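Local coordinates for MAU2 chromatid cohesion factor homolog (Saccharomyces cerevisiae, PDB 4XDN), which forms a complex with Scc2 that is required for the association of cohesin with chromosomes and is involved in sister chromatid cohesion, at residues F148-A153 and C187-Q192; T243-H246 and L252-W255; S331-C336 and E387-W392; F511-P516 and N520-S525; A585-C590 and L612-V617. All blocks are in the same frame, centred on the assembly; numbering follows the deposited sequence.

Contact 1 (F148-A153 and C187-Q192); sequences FHYKIA and CIKLKQ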
# COMPACT_ATOMS: atom_id res chain seq x y z
N PHE A 148 -8.38 -21.86 0.72
CA PHE A 148 -9.24 -22.98 0.35
C PHE A 148 -10.60 -22.50 -0.16
O PHE A 148 -11.08 -22.96 -1.19
CB PHE A 148 -9.43 -23.91 1.55
CG PHE A 148 -10.36 -25.06 1.29
CD1 PHE A 148 -9.92 -26.18 0.61
CD2 PHE A 148 -11.68 -25.01 1.72
CE1 PHE A 148 -10.78 -27.24 0.37
CE2 PHE A 148 -12.54 -26.07 1.49
CZ PHE A 148 -12.09 -27.18 0.81
N HIS A 149 -11.21 -21.57 0.57
CA HIS A 149 -12.53 -21.06 0.22
C HIS A 149 -12.46 -20.06 -0.93
O HIS A 149 -13.44 -19.87 -1.66
CB HIS A 149 -13.19 -20.42 1.44
CG HIS A 149 -13.56 -21.41 2.50
ND1 HIS A 149 -12.74 -21.70 3.57
CD2 HIS A 149 -14.66 -22.18 2.65
CE1 HIS A 149 -13.32 -22.61 4.33
NE2 HIS A 149 -14.49 -22.91 3.80
N TYR A 150 -11.31 -19.41 -1.10
CA TYR A 150 -11.11 -18.51 -2.23
C TYR A 150 -11.13 -19.29 -3.54
O TYR A 150 -11.66 -18.81 -4.55
CB TYR A 150 -9.78 -17.76 -2.10
CG TYR A 150 -9.83 -16.51 -1.25
CD1 TYR A 150 -10.88 -15.61 -1.34
CD2 TYR A 150 -8.81 -16.22 -0.35
CE1 TYR A 150 -10.92 -14.46 -0.56
CE2 TYR A 150 -8.83 -15.08 0.42
CZ TYR A 150 -9.89 -14.21 0.32
OH TYR A 150 -9.91 -13.07 1.10
N LYS A 151 -10.57 -20.49 -3.53
CA LYS A 151 -10.52 -21.33 -4.72
C LYS A 151 -11.91 -21.83 -5.09
O LYS A 151 -12.28 -21.88 -6.27
CB LYS A 151 -9.57 -22.51 -4.51
CG LYS A 151 -8.11 -22.11 -4.42
CD LYS A 151 -7.21 -23.30 -4.16
CE LYS A 151 -5.75 -22.89 -4.09
NZ LYS A 151 -4.84 -24.04 -3.79
N ILE A 152 -12.69 -22.21 -4.08
CA ILE A 152 -14.07 -22.63 -4.30
C ILE A 152 -14.88 -21.47 -4.87
O ILE A 152 -15.63 -21.64 -5.83
CB ILE A 152 -14.72 -23.12 -2.99
CG1 ILE A 152 -14.02 -24.40 -2.51
CG2 ILE A 152 -16.21 -23.38 -3.17
CD1 ILE A 152 -14.43 -24.86 -1.12
N ALA A 153 -14.70 -20.29 -4.29
CA ALA A 153 -15.42 -19.10 -4.72
C ALA A 153 -15.08 -18.74 -6.16
O ALA A 153 -15.97 -18.47 -6.96
CB ALA A 153 -15.12 -17.93 -3.80
N CYS A 187 -9.07 -13.53 -7.59
CA CYS A 187 -7.76 -13.83 -8.15
C CYS A 187 -6.67 -13.06 -7.42
O CYS A 187 -5.60 -13.60 -7.14
CB CYS A 187 -7.72 -13.52 -9.65
SG CYS A 187 -8.56 -14.72 -10.69
N ILE A 188 -6.94 -11.80 -7.10
CA ILE A 188 -5.98 -10.97 -6.38
C ILE A 188 -5.64 -11.60 -5.03
O ILE A 188 -4.47 -11.73 -4.68
CB ILE A 188 -6.52 -9.53 -6.15
CG1 ILE A 188 -6.63 -8.80 -7.49
CG2 ILE A 188 -5.60 -8.75 -5.21
CD1 ILE A 188 -7.31 -7.44 -7.40
N LYS A 189 -6.67 -12.01 -4.29
CA LYS A 189 -6.48 -12.63 -2.99
C LYS A 189 -5.70 -13.94 -3.09
O LYS A 189 -4.96 -14.31 -2.18
CB LYS A 189 -7.83 -12.88 -2.31
CG LYS A 189 -8.54 -11.61 -1.85
CD LYS A 189 -7.72 -10.86 -0.81
CE LYS A 189 -8.53 -9.76 -0.14
NZ LYS A 189 -7.75 -9.08 0.93
N LEU A 190 -5.87 -14.64 -4.21
CA LEU A 190 -5.16 -15.89 -4.44
C LEU A 190 -3.77 -15.65 -5.04
O LEU A 190 -3.02 -16.60 -5.27
CB LEU A 190 -5.97 -16.81 -5.36
CG LEU A 190 -7.16 -17.51 -4.70
CD1 LEU A 190 -8.06 -18.13 -5.76
CD2 LEU A 190 -6.69 -18.57 -3.72
N LYS A 191 -3.45 -14.38 -5.29
CA LYS A 191 -2.15 -13.99 -5.82
C LYS A 191 -1.86 -14.67 -7.16
O LYS A 191 -0.76 -15.17 -7.40
CB LYS A 191 -1.04 -14.31 -4.82
CG LYS A 191 -1.20 -13.55 -3.51
CD LYS A 191 -0.06 -13.85 -2.55
CE LYS A 191 0.01 -12.81 -1.44
NZ LYS A 191 0.31 -11.44 -1.96
N GLN A 192 -2.87 -14.70 -8.03
CA GLN A 192 -2.73 -15.22 -9.38
C GLN A 192 -2.57 -14.05 -10.35
O GLN A 192 -3.47 -13.74 -11.12
CB GLN A 192 -3.93 -16.07 -9.75
CG GLN A 192 -4.10 -17.30 -8.87
CD GLN A 192 -5.35 -18.08 -9.19
OE1 GLN A 192 -6.26 -17.58 -9.85
NE2 GLN A 192 -5.41 -19.32 -8.73
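Y150 and L190 mark the closest approach of the two backbones, their CA atoms 6.9 Å apart where the start of helix 147-165 passes the end of helix 170-189. The two helices follow one another in the chain and run antiparallel, as a helical hairpin. Y150 does most of the work. One face of its ring receives CB of K189, which sits 3.7 Å from the ring centroid and 16° off the normal, displaced toward the rim, a CH-pi contact. The lysine then bends at chi2 (-62°), which carries its chain past the phenol oxygen: CG of K189 lies 3.6 Å from OH of Y150, while NZ goes off from the ring. At the root of the tyrosine, L190 takes over. Its CD2 rests 3.6 Å from CB of Y150 and also meets the aliphatic part of K151, 3.9 Å from CG, while CD1 lies against the backbone carbonyl of Y150. Beyond L190 the chain turns in a Schellman motif, K191 taking positive phi, and Q192 occupies the N-cap position of helix 193-206. The hydroxyl of Y150 is hydrogen-bonded to D145, and L142 and L186 pack on the same side chain. A leucine in place of Y150 would probably leave D145 without its hydroxyl partner and the methylenes of K189 without a ring face to lie on. No hydrogen bond joins the two segments, so the contact is apolar in character: two exposed lysines lend it their hydrocarbon chains and keep their charges out of it.

Contact 2 (T243-H246 and L252-W255); sequences TELH and LYAW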
# COMPACT_ATOMS: atom_id res chain seq x y z
N THR A 243 -10.46 9.78 -17.03
CA THR A 243 -11.53 9.68 -16.04
C THR A 243 -12.17 11.05 -15.78
O THR A 243 -11.49 12.00 -15.39
CB THR A 243 -11.00 9.11 -14.71
OG1 THR A 243 -10.40 7.83 -14.95
CG2 THR A 243 -12.14 8.95 -13.70
N GLU A 244 -13.48 11.13 -16.01
CA GLU A 244 -14.21 12.39 -15.90
C GLU A 244 -14.91 12.52 -14.56
O GLU A 244 -15.65 11.64 -14.13
CB GLU A 244 -15.23 12.50 -17.04
CG GLU A 244 -14.77 13.39 -18.18
CD GLU A 244 -15.52 13.13 -19.47
OE1 GLU A 244 -16.66 13.62 -19.62
OE2 GLU A 244 -14.97 12.43 -20.35
N LEU A 245 -14.66 13.65 -13.90
CA LEU A 245 -15.22 13.95 -12.58
C LEU A 245 -16.75 13.88 -12.55
O LEU A 245 -17.33 13.30 -11.64
CB LEU A 245 -14.76 15.34 -12.13
CG LEU A 245 -15.47 15.97 -10.93
CD1 LEU A 245 -15.33 15.11 -9.69
CD2 LEU A 245 -14.93 17.37 -10.68
N HIS A 246 -17.38 14.48 -13.56
CA HIS A 246 -18.83 14.62 -13.56
C HIS A 246 -19.55 13.33 -13.97
O HIS A 246 -20.77 13.22 -13.81
CB HIS A 246 -19.23 15.77 -14.48
CG HIS A 246 -18.72 17.10 -14.03
ND1 HIS A 246 -18.03 17.96 -14.85
CD2 HIS A 246 -18.80 17.72 -12.82
CE1 HIS A 246 -17.71 19.05 -14.18
NE2 HIS A 246 -18.17 18.93 -12.95
N LEU A 252 -14.91 9.08 -6.37
CA LEU A 252 -14.05 8.25 -7.21
C LEU A 252 -12.97 9.08 -7.90
O LEU A 252 -11.89 8.57 -8.18
CB LEU A 252 -14.89 7.51 -8.26
CG LEU A 252 -15.80 6.40 -7.73
CD1 LEU A 252 -16.66 5.83 -8.86
CD2 LEU A 252 -15.00 5.29 -7.06
N TYR A 253 -13.26 10.35 -8.17
CA TYR A 253 -12.27 11.21 -8.81
C TYR A 253 -11.13 11.53 -7.84
O TYR A 253 -9.98 11.66 -8.25
CB TYR A 253 -12.90 12.50 -9.32
CG TYR A 253 -12.02 13.23 -10.31
CD1 TYR A 253 -11.99 12.87 -11.65
CD2 TYR A 253 -11.20 14.28 -9.90
CE1 TYR A 253 -11.18 13.53 -12.55
CE2 TYR A 253 -10.38 14.94 -10.80
CZ TYR A 253 -10.38 14.56 -12.12
OH TYR A 253 -9.57 15.22 -13.02
N ALA A 254 -11.45 11.65 -6.56
CA ALA A 254 -10.43 11.85 -5.54
C ALA A 254 -9.48 10.66 -5.53
O ALA A 254 -8.28 10.81 -5.31
CB ALA A 254 -11.06 12.05 -4.17
N TRP A 255 -10.04 9.48 -5.78
CA TRP A 255 -9.26 8.25 -5.84
C TRP A 255 -8.36 8.28 -7.07
O TRP A 255 -7.21 7.85 -7.01
CB TRP A 255 -10.20 7.04 -5.88
CG TRP A 255 -9.52 5.71 -5.75
CD1 TRP A 255 -8.24 5.48 -5.34
CD2 TRP A 255 -10.09 4.43 -6.05
NE1 TRP A 255 -7.98 4.13 -5.35
CE2 TRP A 255 -9.10 3.46 -5.78
CE3 TRP A 255 -11.34 4.01 -6.50
CZ2 TRP A 255 -9.32 2.10 -5.96
CZ3 TRP A 255 -11.56 2.65 -6.68
CH2 TRP A 255 -10.56 1.71 -6.41
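L245 faces Y253 across a tight turn between two helices. L252, the first residue of 252-255, packs elsewhere, onto C297 and I299 of strand 297-302 and onto F315. Y253 makes the contact. Its ring swings out to 243-246 because chi1 (-164°) sets CG opposite the backbone N, and L245 crosses it at about a right angle. CB of L245 stands over one ring face, 4.0 Å from the centroid and 19° off the normal, a CH-pi contact. One branch of L245 reaches the base of the tyrosine, CD1 3.6 Å from CB of Y253, while on the ring CD1 of Y253 comes within 3.5 Å of CA of L245. Further out, the ring turns its edge to T243, whose O lies near the ring plane, 3.2 Å from CE1 of Y253. Beyond that, the phenol oxygen has a weak hydrogen bond to K256. This is a short helical linker between helices 234-241 and 250-266 in the mostly helical chain: E244 takes the N-cap position of the short helix 245-248, and helix 250-266 follows almost at once, its tyrosine folding back over the turn. T243 ties the turn to what precedes it, its OG1 hydrogen-bonded to the carbonyls of E239 and L240. Next along, A254 points away from 243-246, against I314 and against F281, which L245 also touches. W255 lies deeper, packed on F216 and L219, with NE1 hydrogen-bonded to N223 and its ring touching an apolar side chain of another protein's chain.

Contact 3 (S331-C336 and E387-W392); sequences SYIVNC and EFYKVW. With SO4 (sulfate ion), chain F.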
# COMPACT_ATOMS: atom_id res chain seq x y z
N SER A 331 7.50 12.11 -0.76
CA SER A 331 8.12 12.46 -2.03
C SER A 331 9.32 13.38 -1.83
O SER A 331 10.21 13.43 -2.68
CB SER A 331 7.11 13.13 -2.96
OG SER A 331 7.07 14.53 -2.75
N TYR A 332 9.35 14.10 -0.72
CA TYR A 332 10.41 15.06 -0.44
C TYR A 332 11.53 14.50 0.44
O TYR A 332 12.53 15.18 0.68
CB TYR A 332 9.85 16.32 0.23
CG TYR A 332 8.87 17.12 -0.59
CD1 TYR A 332 8.87 17.07 -1.98
CD2 TYR A 332 7.95 17.96 0.02
CE1 TYR A 332 7.98 17.82 -2.73
CE2 TYR A 332 7.05 18.71 -0.71
CZ TYR A 332 7.07 18.63 -2.08
OH TYR A 332 6.18 19.38 -2.82
N ILE A 333 11.35 13.28 0.93
CA ILE A 333 12.33 12.68 1.85
C ILE A 333 13.73 12.67 1.24
O ILE A 333 14.69 13.07 1.89
CB ILE A 333 11.95 11.23 2.22
CG1 ILE A 333 10.58 11.17 2.89
CG2 ILE A 333 13.02 10.60 3.12
CD1 ILE A 333 10.53 11.75 4.29
N VAL A 334 13.82 12.21 -0.00
CA VAL A 334 15.11 12.05 -0.68
C VAL A 334 15.84 13.39 -0.79
O VAL A 334 17.06 13.44 -0.77
CB VAL A 334 14.93 11.42 -2.08
CG1 VAL A 334 14.17 12.36 -3.02
CG2 VAL A 334 16.28 11.04 -2.67
N ASN A 335 15.08 14.48 -0.90
CA ASN A 335 15.66 15.81 -0.96
C ASN A 335 16.42 16.13 0.33
O ASN A 335 17.53 16.65 0.30
CB ASN A 335 14.59 16.86 -1.23
CG ASN A 335 13.90 16.66 -2.56
OD1 ASN A 335 12.90 15.95 -2.67
ND2 ASN A 335 14.43 17.30 -3.59
N CYS A 336 15.79 15.83 1.47
CA CYS A 336 16.47 15.71 2.77
C CYS A 336 16.96 17.02 3.39
O CYS A 336 16.44 17.45 4.42
CB CYS A 336 17.65 14.75 2.63
SG CYS A 336 18.55 14.44 4.16
N GLU A 387 6.76 7.75 11.59
CA GLU A 387 7.94 7.45 12.35
C GLU A 387 9.01 6.87 11.49
O GLU A 387 10.15 7.15 11.64
CB GLU A 387 7.64 6.43 13.44
CG GLU A 387 6.90 6.94 14.64
CD GLU A 387 7.69 7.90 15.49
OE1 GLU A 387 8.92 8.01 15.29
OE2 GLU A 387 7.07 8.53 16.36
N PHE A 388 8.62 6.00 10.61
CA PHE A 388 9.57 5.33 9.74
C PHE A 388 10.30 6.32 8.84
O PHE A 388 11.53 6.29 8.73
CB PHE A 388 8.88 4.27 8.87
CG PHE A 388 9.77 3.71 7.79
CD1 PHE A 388 10.71 2.74 8.09
CD2 PHE A 388 9.67 4.15 6.49
CE1 PHE A 388 11.53 2.22 7.11
CE2 PHE A 388 10.49 3.64 5.50
CZ PHE A 388 11.42 2.67 5.81
N TYR A 389 9.55 7.21 8.21
CA TYR A 389 10.13 8.17 7.28
C TYR A 389 10.88 9.28 8.02
O TYR A 389 11.74 9.93 7.44
CB TYR A 389 9.05 8.77 6.38
CG TYR A 389 8.60 7.82 5.29
CD1 TYR A 389 9.47 7.43 4.28
CD2 TYR A 389 7.31 7.31 5.27
CE1 TYR A 389 9.07 6.56 3.28
CE2 TYR A 389 6.90 6.44 4.28
CZ TYR A 389 7.78 6.07 3.29
OH TYR A 389 7.39 5.20 2.29
N LYS A 390 10.54 9.49 9.28
CA LYS A 390 11.29 10.41 10.13
C LYS A 390 12.70 9.87 10.32
O LYS A 390 13.69 10.58 10.14
CB LYS A 390 10.61 10.60 11.48
CG LYS A 390 11.24 11.67 12.36
CD LYS A 390 10.78 11.54 13.81
CE LYS A 390 11.19 12.75 14.64
NZ LYS A 390 10.89 12.57 16.08
N VAL A 391 12.77 8.59 10.68
CA VAL A 391 14.05 7.90 10.85
C VAL A 391 14.80 7.85 9.52
O VAL A 391 16.01 8.06 9.49
CB VAL A 391 13.83 6.48 11.40
CG1 VAL A 391 15.13 5.65 11.37
CG2 VAL A 391 13.29 6.55 12.82
N TRP A 392 14.09 7.57 8.43
CA TRP A 392 14.74 7.45 7.14
C TRP A 392 15.37 8.77 6.70
O TRP A 392 16.50 8.80 6.22
CB TRP A 392 13.77 6.97 6.07
CG TRP A 392 14.49 6.49 4.85
CD1 TRP A 392 14.91 7.24 3.79
CD2 TRP A 392 14.90 5.14 4.57
NE1 TRP A 392 15.55 6.45 2.87
CE2 TRP A 392 15.56 5.16 3.32
CE3 TRP A 392 14.78 3.93 5.25
CZ2 TRP A 392 16.09 4.00 2.74
CZ3 TRP A 392 15.30 2.79 4.67
CH2 TRP A 392 15.95 2.83 3.43
S SO4 F . 13.64 17.95 -7.13
O1 SO4 F . 13.76 19.37 -6.85
O2 SO4 F . 12.23 17.57 -7.10
O3 SO4 F . 14.20 17.67 -8.45
O4 SO4 F . 14.38 17.18 -6.13
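I333 backs a surface on which Scc4 holds the chain of another protein, and it does so by packing against Y389 and W392 of helix 369-398. The two aromatic residues supply a polar grip: OH of Y389 and NE1 of W392 each hydrogen-bond to backbone of that other chain. Behind them I333 uses separate branches. CG1 stands beside its own backbone N (chi1 -59°) and carries CD1 to the foot of the tyrosine, 3.9 Å from CB of Y389 and 3.8 Å from its backbone O. The other branch, CG2, meets the indole at its edge, near the ring plane, 3.9 Å from CD1 of W392. Both aromatic side chains cross the isoleucine at about a right angle. Y389 is packed further by F388, whose CD2 lies 3.8 Å above the centre of its ring. Facing elsewhere, N335 has its OD1 hydrogen-bonded to K559, and ND2 approaches a sulfate, probably from the crystallisation liquor, at 2.5 Å from O4, too short to be read closely; K559 NZ and K560 N also hydrogen-bond this ion. A buried aliphatic residue seated behind two aromatic residues whose polar atoms catch a partner's backbone fits the peptide-binding surface of a helical-repeat superhelix.

Contact 4 (F511-P516 and N520-S525); sequences FSHFEP and NPLPCS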
# COMPACT_ATOMS: atom_id res chain seq x y z
N PHE A 511 30.93 1.49 -12.10
CA PHE A 511 31.88 1.55 -11.00
C PHE A 511 32.60 0.21 -10.82
O PHE A 511 33.77 0.17 -10.45
CB PHE A 511 31.18 1.93 -9.69
CG PHE A 511 30.91 3.41 -9.53
CD1 PHE A 511 31.38 4.34 -10.45
CD2 PHE A 511 30.19 3.87 -8.44
CE1 PHE A 511 31.13 5.69 -10.28
CE2 PHE A 511 29.94 5.21 -8.27
CZ PHE A 511 30.40 6.12 -9.19
N SER A 512 31.88 -0.88 -11.08
CA SER A 512 32.41 -2.22 -10.83
C SER A 512 33.08 -2.85 -12.05
O SER A 512 33.66 -3.94 -11.95
CB SER A 512 31.29 -3.13 -10.33
OG SER A 512 30.23 -3.20 -11.27
N HIS A 513 33.02 -2.17 -13.20
CA HIS A 513 33.57 -2.70 -14.45
C HIS A 513 34.62 -1.80 -15.10
O HIS A 513 35.16 -2.14 -16.15
CB HIS A 513 32.43 -2.95 -15.44
CG HIS A 513 31.57 -4.12 -15.10
ND1 HIS A 513 30.50 -4.03 -14.22
CD2 HIS A 513 31.61 -5.41 -15.50
CE1 HIS A 513 29.93 -5.21 -14.10
NE2 HIS A 513 30.58 -6.07 -14.87
N PHE A 514 34.93 -0.67 -14.47
CA PHE A 514 35.87 0.30 -15.03
C PHE A 514 36.84 0.86 -14.00
O PHE A 514 36.45 1.25 -12.91
CB PHE A 514 35.12 1.47 -15.67
CG PHE A 514 34.66 1.22 -17.07
CD1 PHE A 514 33.44 0.63 -17.32
CD2 PHE A 514 35.46 1.59 -18.14
CE1 PHE A 514 33.01 0.41 -18.62
CE2 PHE A 514 35.04 1.37 -19.44
CZ PHE A 514 33.82 0.78 -19.68
N GLU A 515 38.12 0.90 -14.37
CA GLU A 515 39.08 1.71 -13.64
C GLU A 515 38.84 3.16 -14.07
O GLU A 515 38.38 3.41 -15.18
CB GLU A 515 40.52 1.28 -13.94
CG GLU A 515 40.83 -0.15 -13.54
CD GLU A 515 42.32 -0.46 -13.59
OE1 GLU A 515 42.74 -1.16 -14.53
OE2 GLU A 515 43.05 -0.00 -12.69
N PRO A 516 39.15 4.13 -13.19
CA PRO A 516 39.74 4.01 -11.86
C PRO A 516 38.68 4.02 -10.75
O PRO A 516 38.93 4.54 -9.66
CB PRO A 516 40.63 5.24 -11.78
CG PRO A 516 39.84 6.28 -12.53
CD PRO A 516 39.02 5.54 -13.58
N ASN A 520 39.97 -3.73 -9.15
CA ASN A 520 39.78 -4.99 -9.86
C ASN A 520 38.41 -5.05 -10.54
O ASN A 520 37.50 -5.71 -10.04
CB ASN A 520 39.94 -6.17 -8.90
CG ASN A 520 41.31 -6.20 -8.25
OD1 ASN A 520 42.29 -6.60 -8.86
ND2 ASN A 520 41.37 -5.79 -6.99
N PRO A 521 38.27 -4.36 -11.68
CA PRO A 521 36.98 -4.33 -12.39
C PRO A 521 36.57 -5.71 -12.90
O PRO A 521 37.42 -6.51 -13.28
CB PRO A 521 37.25 -3.38 -13.56
CG PRO A 521 38.72 -3.44 -13.77
CD PRO A 521 39.32 -3.64 -12.42
N LEU A 522 35.26 -5.98 -12.90
CA LEU A 522 34.75 -7.26 -13.36
C LEU A 522 34.84 -7.36 -14.88
O LEU A 522 34.87 -6.34 -15.57
CB LEU A 522 33.30 -7.45 -12.92
CG LEU A 522 33.04 -7.50 -11.41
CD1 LEU A 522 31.57 -7.30 -11.12
CD2 LEU A 522 33.53 -8.83 -10.84
N PRO A 523 34.90 -8.60 -15.41
CA PRO A 523 34.93 -8.79 -16.87
C PRO A 523 33.64 -8.34 -17.55
O PRO A 523 32.56 -8.44 -16.97
CB PRO A 523 35.13 -10.30 -17.03
CG PRO A 523 35.64 -10.78 -15.72
CD PRO A 523 35.04 -9.88 -14.69
N CYS A 524 33.76 -7.86 -18.79
CA CYS A 524 32.59 -7.45 -19.56
C CYS A 524 32.96 -7.31 -21.04
O CYS A 524 34.09 -6.97 -21.38
CB CYS A 524 32.03 -6.13 -19.03
SG CYS A 524 33.21 -4.76 -19.05
N SER A 525 31.99 -7.56 -21.91
CA SER A 525 32.19 -7.42 -23.34
C SER A 525 32.19 -5.95 -23.74
O SER A 525 31.71 -5.09 -22.99
CB SER A 525 31.11 -8.17 -24.12
OG SER A 525 29.83 -7.58 -23.91
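H513 and S512, in the last turn or so of helix 499-513, meet the proline-rich loop 520-525 that leads to helix 526-543, an interhelical connection that folds back on the helix it leaves. The lock is one backbone bond: N of L522 gives its hydrogen to O of S512 at 2.8 Å, nearly straight (173°) and in the carbonyl plane. From CB outward, H513 meets the loop atom by atom. CB lies 4.1 Å from SG of C524. At the ring, CD2 is turned to the loop backbone, 3.4 Å from O of L522, and the carbonyl of P523 approaches the ring edge in its plane. CB of C524 sits 3.6 Å from the same CD2. Farther out, NE2 is 3.6 Å from CB of L522, which stands over one face of the ring in a CH-pi contact, and CE1 nears CD1 of that leucine. ND1 is hydrogen-bonded to O of W509, whose ring stacks on the imidazole. Replacing H513 by alanine would probably leave the W509 carbonyl without this donor and open a gap beside L522 and C524. E515, whose OE2 pairs outside this contact with a basic side chain of another protein's chain, lays its CG 3.9 Å from CG of P521.

Contact 5 (A585-C590 and L612-V617); sequences AISAKC and LMNCTV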
# COMPACT_ATOMS: atom_id res chain seq x y z
N ALA A 585 35.38 22.50 -13.02
CA ALA A 585 34.15 23.07 -12.48
C ALA A 585 33.27 21.99 -11.88
O ALA A 585 32.66 22.18 -10.82
CB ALA A 585 33.40 23.83 -13.57
N ILE A 586 33.21 20.84 -12.54
CA ILE A 586 32.40 19.72 -12.08
C ILE A 586 33.01 19.09 -10.83
O ILE A 586 32.30 18.78 -9.87
CB ILE A 586 32.25 18.65 -13.18
CG1 ILE A 586 31.51 19.23 -14.38
CG2 ILE A 586 31.50 17.43 -12.65
CD1 ILE A 586 31.76 18.47 -15.66
N SER A 587 34.32 18.88 -10.85
CA SER A 587 35.00 18.27 -9.71
C SER A 587 34.89 19.17 -8.48
O SER A 587 34.68 18.68 -7.37
CB SER A 587 36.47 18.01 -10.04
OG SER A 587 37.11 19.20 -10.48
N ALA A 588 35.00 20.47 -8.69
CA ALA A 588 34.87 21.43 -7.59
C ALA A 588 33.47 21.34 -6.98
O ALA A 588 33.32 21.34 -5.77
CB ALA A 588 35.13 22.84 -8.08
N LYS A 589 32.47 21.25 -7.84
CA LYS A 589 31.08 21.20 -7.40
C LYS A 589 30.80 19.91 -6.65
O LYS A 589 30.18 19.92 -5.58
CB LYS A 589 30.13 21.35 -8.58
CG LYS A 589 28.66 21.45 -8.20
CD LYS A 589 28.36 22.70 -7.40
CE LYS A 589 26.88 22.82 -7.08
NZ LYS A 589 26.58 24.05 -6.30
N CYS A 590 31.25 18.79 -7.21
CA CYS A 590 31.12 17.49 -6.56
C CYS A 590 31.75 17.52 -5.18
O CYS A 590 31.15 17.08 -4.20
CB CYS A 590 31.78 16.38 -7.39
SG CYS A 590 30.90 15.90 -8.88
N LEU A 612 42.01 17.16 -6.83
CA LEU A 612 43.42 17.52 -6.66
C LEU A 612 44.19 17.34 -7.96
O LEU A 612 45.05 18.15 -8.29
CB LEU A 612 44.06 16.69 -5.55
CG LEU A 612 45.57 16.90 -5.34
CD1 LEU A 612 45.88 18.34 -4.97
CD2 LEU A 612 46.10 15.95 -4.27
N MET A 613 43.90 16.26 -8.69
CA MET A 613 44.54 16.01 -9.97
C MET A 613 44.24 17.15 -10.93
O MET A 613 45.14 17.72 -11.54
CB MET A 613 44.07 14.69 -10.59
CG MET A 613 44.41 13.45 -9.77
SD MET A 613 46.14 13.36 -9.28
CE MET A 613 45.96 13.21 -7.50
N ASN A 614 42.96 17.49 -11.05
CA ASN A 614 42.52 18.55 -11.94
C ASN A 614 43.18 19.88 -11.57
O ASN A 614 43.51 20.68 -12.45
CB ASN A 614 41.00 18.67 -11.89
CG ASN A 614 40.31 17.36 -12.25
OD1 ASN A 614 40.79 16.60 -13.09
ND2 ASN A 614 39.19 17.09 -11.60
N CYS A 615 43.38 20.11 -10.28
CA CYS A 615 44.12 21.28 -9.82
C CYS A 615 45.58 21.18 -10.24
O CYS A 615 46.16 22.15 -10.74
CB CYS A 615 44.02 21.43 -8.30
SG CYS A 615 42.39 21.88 -7.68
N THR A 616 46.16 20.01 -10.04
CA THR A 616 47.55 19.75 -10.39
C THR A 616 47.81 19.94 -11.89
O THR A 616 48.79 20.57 -12.28
CB THR A 616 47.97 18.33 -9.98
OG1 THR A 616 47.74 18.14 -8.58
CG2 THR A 616 49.45 18.08 -10.28
N VAL A 617 46.92 19.39 -12.71
CA VAL A 617 47.05 19.51 -14.16
C VAL A 617 46.90 20.97 -14.59
O VAL A 617 47.66 21.46 -15.42
CB VAL A 617 46.00 18.64 -14.89
CG1 VAL A 617 46.04 18.87 -16.40
CG2 VAL A 617 46.24 17.16 -14.59
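S587 and N614 are the pair that touch here, with their CA atoms 7.8 Å apart across helices 580-593 and 601-618. Coming up to them along 585-590, the side chain of I586 packs on E577. S587 then faces helix 601-618 directly. Its OG lies between the backbone N and the carbonyl carbon (chi1 55°), which brings it near the carbonyls of its own preceding turn, and it is hydrogen-bonded to O of I583, O of Y584 and ND1 of H611. The bond to N614 adds to these and is weak: ND2 of the asparagine stands 3.2 Å from OG, with an angle of 144° at the hydrogen. The same ND2 is 3.3 Å from CB of S587, so the amide nitrogen comes down on the whole short side chain and not on the oxygen alone. I583 packs against N614 from one turn earlier. After S587 come A588, against H611, then K589, against F545, and C590, which touches F545 and I607. Across the contact, helix 601-618 has a bond of its own: OG1 of T616 donates to O of L612 at 2.7 Å, from above the carbonyl plane, while N of T616 reaches that oxygen from the opposite face. L612, M613 and T616 also pack on the chain of another protein. The two antiparallel helices touch here over little area, through one short serine and one asparagine, as in a consecutive helix pair of an alpha-solenoid.

In the fold
All five contacts join helices, or the turns between them, in one elongated and mostly helical chain, and none shares a segment with another. Contact 3 is the buried one, nearest the chain centre, while the other four are partly buried. Contacts 1 and 5 each span consecutive antiparallel helices, yet the first is apolar and the last rests on a weak polar bond. Contacts 2 and 4 close short connections, where an aromatic ring folds over nearby backbone; only contact 4 adds a backbone hydrogen bond. Contacts 4 and 5 lie about 23 Å apart between centres. Every contact except contact 1 also touches the chain of another protein, consistent with the partner Scc2.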